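Local structure of formiminoglutamase (Trypanosoma cruzi, 4MYK) at residues S239-P251 against E281-A295. The protein hydrolyses N-formimino-L-glutamate as an arginase-like manganese metalloenzyme with the arginase/deacetylase fold. The protein carries 1 engineered substitution. Residues are numbered along the deposited sequence; the frame is centred on the assembly and turned at random.
Sequences SLKSSDMPGVSCP and ELNPLVEEYRSPRVA
With OG of Ser-291 turned beside its own backbone N (chi1 -54°) and the chain of Arg-290 extended, then bent at chi3 (60°), two neighbours in the first turn of a helix reach different parts of the facing loop. Ser-291 OG accepts from Gly-247 N at 2.7 Å, while the hydroxyl gives its own proton to Glu-287 OE1. That carboxylate, whose two oxygens also take the backbone N-H groups of Tyr-289, Arg-290 and Ser-291, caps the helix, so the group that caps the helix also sets the orientation of the hydroxyl that the loop uses. Arg-290 sends NH2 to Ser-243 O, 2.7 Å away and almost perfectly straight (178°), the oxygen lying in the guanidinium plane; its NH1 passes crosswise 3.4 Å from Pro-246 CG. Gly-247, centre of an inverse gamma turn, fits tightly against Glu-287 and Ser-291, and its O accepts a hydrogen bond from Asn-283 N (2.9 Å). Further along, Asn-283 ND2 donates to Ser-249 OG at 3.1 Å, nearly in the amide plane, and Glu-281 OE1 lies close to the same hydroxyl. On the apolar side, CE of the doubly bent Met-245 rests 3.6 Å from Val-294 CG1, which Leu-240 CD2 meets tip to tip. Glu-281 OE2 accepts from the backbone N of Asn-122, a manganese ligand, placing this end beside the metal site, and Cys-250 is disulfide-bonded to Cys-43. Arg-290 NE is hydrogen-bonded to Ser-242 OG of the second subunit. The contact thus joins the loops that follow the adjacent parallel strands 231-236 and 274-280, packing the start of helix 290-306 beside helices 258-270 and 55-63.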
loop_
_atom_site.group_PDB
_atom_site.type_symbol
_atom_site.label_atom_id
_atom_site.label_comp_id
_atom_site.label_asym_id
_atom_site.label_seq_id
_atom_site.Cartn_x
_atom_site.Cartn_y
_atom_site.Cartn_z
ATOM N N SER A 239 -3.852 6.330 -12.298
ATOM C CA SER A 239 -4.559 7.163 -11.328
ATOM C C SER A 239 -4.667 6.462 -9.966
ATOM O O SER A 239 -5.129 7.046 -8.985
ATOM C CB SER A 239 -5.951 7.488 -11.846
ATOM O OG SER A 239 -6.709 6.308 -11.951
ATOM N N LEU A 240 -4.279 5.191 -9.919
ATOM C CA LEU A 240 -4.214 4.451 -8.658
ATOM C C LEU A 240 -2.810 4.569 -8.088
ATOM O O LEU A 240 -1.835 4.685 -8.827
ATOM C CB LEU A 240 -4.526 2.968 -8.867
ATOM C CG LEU A 240 -5.946 2.452 -9.115
ATOM C CD1 LEU A 240 -6.507 2.929 -10.448
ATOM C CD2 LEU A 240 -5.914 0.931 -9.043
ATOM N N LYS A 241 -2.711 4.520 -6.770
ATOM C CA LYS A 241 -1.418 4.527 -6.104
ATOM C C LYS A 241 -0.608 3.288 -6.504
ATOM O O LYS A 241 -1.134 2.179 -6.581
ATOM C CB LYS A 241 -1.614 4.561 -4.595
ATOM C CG LYS A 241 -2.456 3.423 -4.095
ATOM C CD LYS A 241 -3.286 3.852 -2.913
ATOM C CE LYS A 241 -2.460 3.907 -1.655
ATOM N NZ LYS A 241 -3.312 4.366 -0.528
ATOM N N SER A 242 0.680 3.494 -6.753
ATOM C CA SER A 242 1.563 2.410 -7.148
ATOM C C SER A 242 1.724 1.341 -6.068
ATOM O O SER A 242 2.212 0.253 -6.350
ATOM C CB SER A 242 2.941 2.944 -7.575
ATOM O OG SER A 242 3.533 3.759 -6.570
ATOM N N SER A 243 1.327 1.640 -4.839
ATOM C CA SER A 243 1.342 0.604 -3.811
ATOM C C SER A 243 0.360 -0.533 -4.155
ATOM O O SER A 243 0.635 -1.702 -3.869
ATOM C CB SER A 243 1.051 1.186 -2.424
ATOM O OG SER A 243 -0.261 1.701 -2.340
ATOM N N ASP A 244 -0.776 -0.169 -4.759
ATOM C CA ASP A 244 -1.770 -1.126 -5.275
ATOM C C ASP A 244 -1.567 -1.456 -6.756
ATOM O O ASP A 244 -1.845 -2.572 -7.205
ATOM C CB ASP A 244 -3.188 -0.568 -5.127
ATOM C CG ASP A 244 -3.696 -0.651 -3.729
ATOM O OD1 ASP A 244 -3.207 -1.515 -2.979
ATOM O OD2 ASP A 244 -4.584 0.146 -3.381
ATOM N N MET A 245 -1.104 -0.469 -7.515
ATOM C CA MET A 245 -1.074 -0.573 -8.961
ATOM C C MET A 245 0.286 -0.127 -9.495
ATOM O O MET A 245 0.398 0.937 -10.094
ATOM C CB MET A 245 -2.202 0.284 -9.542
ATOM C CG MET A 245 -2.560 0.004 -10.993
ATOM S SD MET A 245 -3.020 -1.715 -11.233
ATOM C CE MET A 245 -4.324 -1.548 -12.449
ATOM N N PRO A 246 1.335 -0.934 -9.255
ATOM C CA PRO A 246 2.689 -0.551 -9.693
ATOM C C PRO A 246 2.964 -0.749 -11.198
ATOM O O PRO A 246 3.872 -0.112 -11.738
ATOM C CB PRO A 246 3.606 -1.444 -8.850
ATOM C CG PRO A 246 2.770 -2.609 -8.480
ATOM C CD PRO A 246 1.350 -2.097 -8.350
ATOM N N GLY A 247 2.186 -1.595 -11.866
ATOM C CA GLY A 247 2.485 -1.969 -13.242
ATOM C C GLY A 247 1.858 -1.063 -14.283
ATOM O O GLY A 247 0.941 -1.472 -15.005
ATOM N N VAL A 248 2.350 0.174 -14.350
ATOM C CA VAL A 248 1.831 1.179 -15.269
ATOM C C VAL A 248 3.039 1.946 -15.760
ATOM O O VAL A 248 4.120 1.795 -15.209
ATOM C CB VAL A 248 0.808 2.150 -14.595
ATOM C CG1 VAL A 248 -0.363 1.382 -13.992
ATOM C CG2 VAL A 248 1.476 3.007 -13.544
ATOM N N SER A 249 2.876 2.746 -16.806
ATOM C CA SER A 249 4.022 3.414 -17.424
ATOM C C SER A 249 4.482 4.586 -16.558
ATOM O O SER A 249 5.675 4.865 -16.453
ATOM C CB SER A 249 3.681 3.888 -18.848
ATOM O OG SER A 249 2.981 2.880 -19.578
ATOM N N CYS A 250 3.528 5.258 -15.925
ATOM C CA CYS A 250 3.827 6.370 -15.033
ATOM C C CYS A 250 3.290 6.080 -13.637
ATOM O O CYS A 250 2.218 6.560 -13.277
ATOM C CB CYS A 250 3.215 7.666 -15.569
ATOM S SG CYS A 250 3.934 8.241 -17.141
ATOM N N PRO A 251 4.032 5.275 -12.854
ATOM C CA PRO A 251 3.620 4.898 -11.494
ATOM C C PRO A 251 3.322 6.096 -10.575
ATOM O O PRO A 251 4.094 7.072 -10.518
ATOM C CB PRO A 251 4.812 4.080 -10.982
ATOM C CG PRO A 251 5.437 3.512 -12.231
ATOM C CD PRO A 251 5.272 4.585 -13.269
ATOM N N GLU A 281 -2.913 2.396 -19.898
ATOM C CA GLU A 281 -1.610 2.504 -19.228
ATOM C C GLU A 281 -1.123 1.257 -18.465
ATOM O O GLU A 281 -0.091 1.297 -17.799
ATOM C CB GLU A 281 -1.540 3.779 -18.364
ATOM C CG GLU A 281 -1.637 5.088 -19.177
ATOM C CD GLU A 281 -0.443 5.278 -20.095
ATOM O OE1 GLU A 281 0.638 4.755 -19.754
ATOM O OE2 GLU A 281 -0.582 5.943 -21.145
ATOM N N LEU A 282 -1.848 0.147 -18.594
ATOM C CA LEU A 282 -1.402 -1.118 -18.008
ATOM C C LEU A 282 -0.105 -1.560 -18.677
ATOM O O LEU A 282 -0.046 -1.700 -19.899
ATOM C CB LEU A 282 -2.469 -2.218 -18.136
ATOM C CG LEU A 282 -2.130 -3.528 -17.415
ATOM C CD1 LEU A 282 -2.064 -3.279 -15.930
ATOM C CD2 LEU A 282 -3.141 -4.623 -17.716
ATOM N N ASN A 283 0.922 -1.791 -17.863
ATOM C CA ASN A 283 2.277 -1.998 -18.355
ATOM C C ASN A 283 3.013 -3.142 -17.615
ATOM O O ASN A 283 3.632 -2.926 -16.561
ATOM C CB ASN A 283 3.042 -0.683 -18.242
ATOM C CG ASN A 283 4.376 -0.734 -18.912
ATOM O OD1 ASN A 283 4.989 -1.802 -19.022
ATOM N ND2 ASN A 283 4.852 0.421 -19.358
ATOM N N PRO A 284 2.927 -4.369 -18.166
ATOM C CA PRO A 284 3.424 -5.587 -17.507
ATOM C C PRO A 284 4.942 -5.664 -17.455
ATOM O O PRO A 284 5.476 -6.483 -16.705
ATOM C CB PRO A 284 2.864 -6.716 -18.377
ATOM C CG PRO A 284 1.697 -6.093 -19.101
ATOM C CD PRO A 284 2.115 -4.680 -19.356
ATOM N N LEU A 285 5.619 -4.831 -18.244
ATOM C CA LEU A 285 7.078 -4.730 -18.160
ATOM C C LEU A 285 7.469 -4.009 -16.883
ATOM O O LEU A 285 8.548 -4.241 -16.347
ATOM C CB LEU A 285 7.668 -3.976 -19.344
ATOM C CG LEU A 285 7.160 -4.346 -20.734
ATOM C CD1 LEU A 285 8.134 -3.838 -21.794
ATOM C CD2 LEU A 285 6.966 -5.845 -20.820
ATOM N N VAL A 286 6.605 -3.119 -16.401
ATOM C CA VAL A 286 6.875 -2.458 -15.128
ATOM C C VAL A 286 6.558 -3.371 -13.937
ATOM O O VAL A 286 7.372 -3.492 -13.022
ATOM C CB VAL A 286 6.160 -1.111 -14.982
ATOM C CG1 VAL A 286 6.391 -0.560 -13.585
ATOM C CG2 VAL A 286 6.663 -0.142 -16.026
ATOM N N GLU A 287 5.386 -3.998 -13.955
ATOM C CA GLU A 287 5.049 -5.050 -13.004
ATOM C C GLU A 287 4.008 -5.951 -13.662
ATOM O O GLU A 287 3.070 -5.456 -14.281
ATOM C CB GLU A 287 4.533 -4.464 -11.687
ATOM C CG GLU A 287 4.465 -5.466 -10.544
ATOM C CD GLU A 287 3.199 -6.299 -10.568
ATOM O OE1 GLU A 287 2.155 -5.771 -10.994
ATOM O OE2 GLU A 287 3.238 -7.470 -10.142
ATOM N N GLU A 288 4.169 -7.267 -13.542
ATOM C CA GLU A 288 3.442 -8.178 -14.422
ATOM C C GLU A 288 2.395 -9.093 -13.778
ATOM O O GLU A 288 1.632 -9.738 -14.489
ATOM C CB GLU A 288 4.428 -9.042 -15.195
ATOM C CG GLU A 288 5.274 -9.924 -14.302
ATOM C CD GLU A 288 5.685 -11.211 -14.981
ATOM O OE1 GLU A 288 6.033 -12.166 -14.252
ATOM O OE2 GLU A 288 5.647 -11.281 -16.233
ATOM N N TYR A 289 2.349 -9.175 -12.453
ATOM C CA TYR A 289 1.377 -10.081 -11.818
ATOM C C TYR A 289 0.238 -9.371 -11.054
ATOM O O TYR A 289 -0.942 -9.614 -11.317
ATOM C CB TYR A 289 2.075 -11.114 -10.921
ATOM C CG TYR A 289 1.182 -12.295 -10.607
ATOM C CD1 TYR A 289 1.113 -13.380 -11.471
ATOM C CD2 TYR A 289 0.378 -12.314 -9.464
ATOM C CE1 TYR A 289 0.285 -14.463 -11.204
ATOM C CE2 TYR A 289 -0.455 -13.398 -9.188
ATOM C CZ TYR A 289 -0.494 -14.469 -10.064
ATOM O OH TYR A 289 -1.311 -15.551 -9.811
ATOM N N ARG A 290 0.604 -8.487 -10.128
ATOM C CA ARG A 290 -0.352 -7.837 -9.243
ATOM C C ARG A 290 -1.238 -6.842 -9.978
ATOM O O ARG A 290 -2.443 -6.706 -9.693
ATOM C CB ARG A 290 0.391 -7.111 -8.122
ATOM C CG ARG A 290 1.145 -8.020 -7.154
ATOM C CD ARG A 290 1.903 -7.213 -6.094
ATOM N NE ARG A 290 1.033 -6.377 -5.265
ATOM C CZ ARG A 290 1.201 -5.066 -5.057
ATOM N NH1 ARG A 290 2.213 -4.408 -5.607
ATOM N NH2 ARG A 290 0.351 -4.402 -4.286
ATOM N N SER A 291 -0.629 -6.128 -10.917
ATOM C CA SER A 291 -1.300 -5.015 -11.579
ATOM C C SER A 291 -2.344 -5.469 -12.612
ATOM O O SER A 291 -3.442 -4.926 -12.669
ATOM C CB SER A 291 -0.258 -4.065 -12.170
ATOM O OG SER A 291 0.654 -3.671 -11.156
ATOM N N PRO A 292 -2.003 -6.476 -13.425
ATOM C CA PRO A 292 -2.996 -7.085 -14.320
ATOM C C PRO A 292 -4.199 -7.688 -13.588
ATOM O O PRO A 292 -5.316 -7.624 -14.093
ATOM C CB PRO A 292 -2.189 -8.168 -15.033
ATOM C CG PRO A 292 -0.796 -7.594 -15.073
ATOM C CD PRO A 292 -0.630 -6.906 -13.753
ATOM N N ARG A 293 -3.978 -8.263 -12.415
ATOM C CA ARG A 293 -5.091 -8.754 -11.605
ATOM C C ARG A 293 -6.026 -7.610 -11.234
ATOM O O ARG A 293 -7.239 -7.733 -11.324
ATOM C CB ARG A 293 -4.596 -9.483 -10.349
ATOM C CG ARG A 293 -3.818 -10.761 -10.642
ATOM C CD ARG A 293 -3.527 -11.561 -9.376
ATOM N NE ARG A 293 -4.755 -11.965 -8.689
ATOM C CZ ARG A 293 -5.209 -13.213 -8.638
ATOM N NH1 ARG A 293 -4.538 -14.191 -9.230
ATOM N NH2 ARG A 293 -6.331 -13.488 -7.992
ATOM N N VAL A 294 -5.460 -6.484 -10.819
ATOM C CA VAL A 294 -6.292 -5.336 -10.466
ATOM C C VAL A 294 -7.141 -4.889 -11.656
ATOM O O VAL A 294 -8.329 -4.589 -11.501
ATOM C CB VAL A 294 -5.461 -4.161 -9.943
ATOM C CG1 VAL A 294 -6.326 -2.905 -9.812
ATOM C CG2 VAL A 294 -4.805 -4.544 -8.614
ATOM N N ALA A 295 -6.523 -4.865 -12.837
ATOM C CA ALA A 295 -7.170 -4.399 -14.061
ATOM C C ALA A 295 -8.357 -5.286 -14.411
ATOM O O ALA A 295 -9.436 -4.787 -14.743
ATOM C CB ALA A 295 -6.169 -4.355 -15.212
HETATM O O HOH W 1 3.549 -2.045 -5.312
HETATM O O HOH W 2 -2.727 -4.256 -2.941
HETATM O O HOH W 3 0.703 -4.454 -15.499
HETATM O O HOH W 4 0.991 5.543 -17.049
#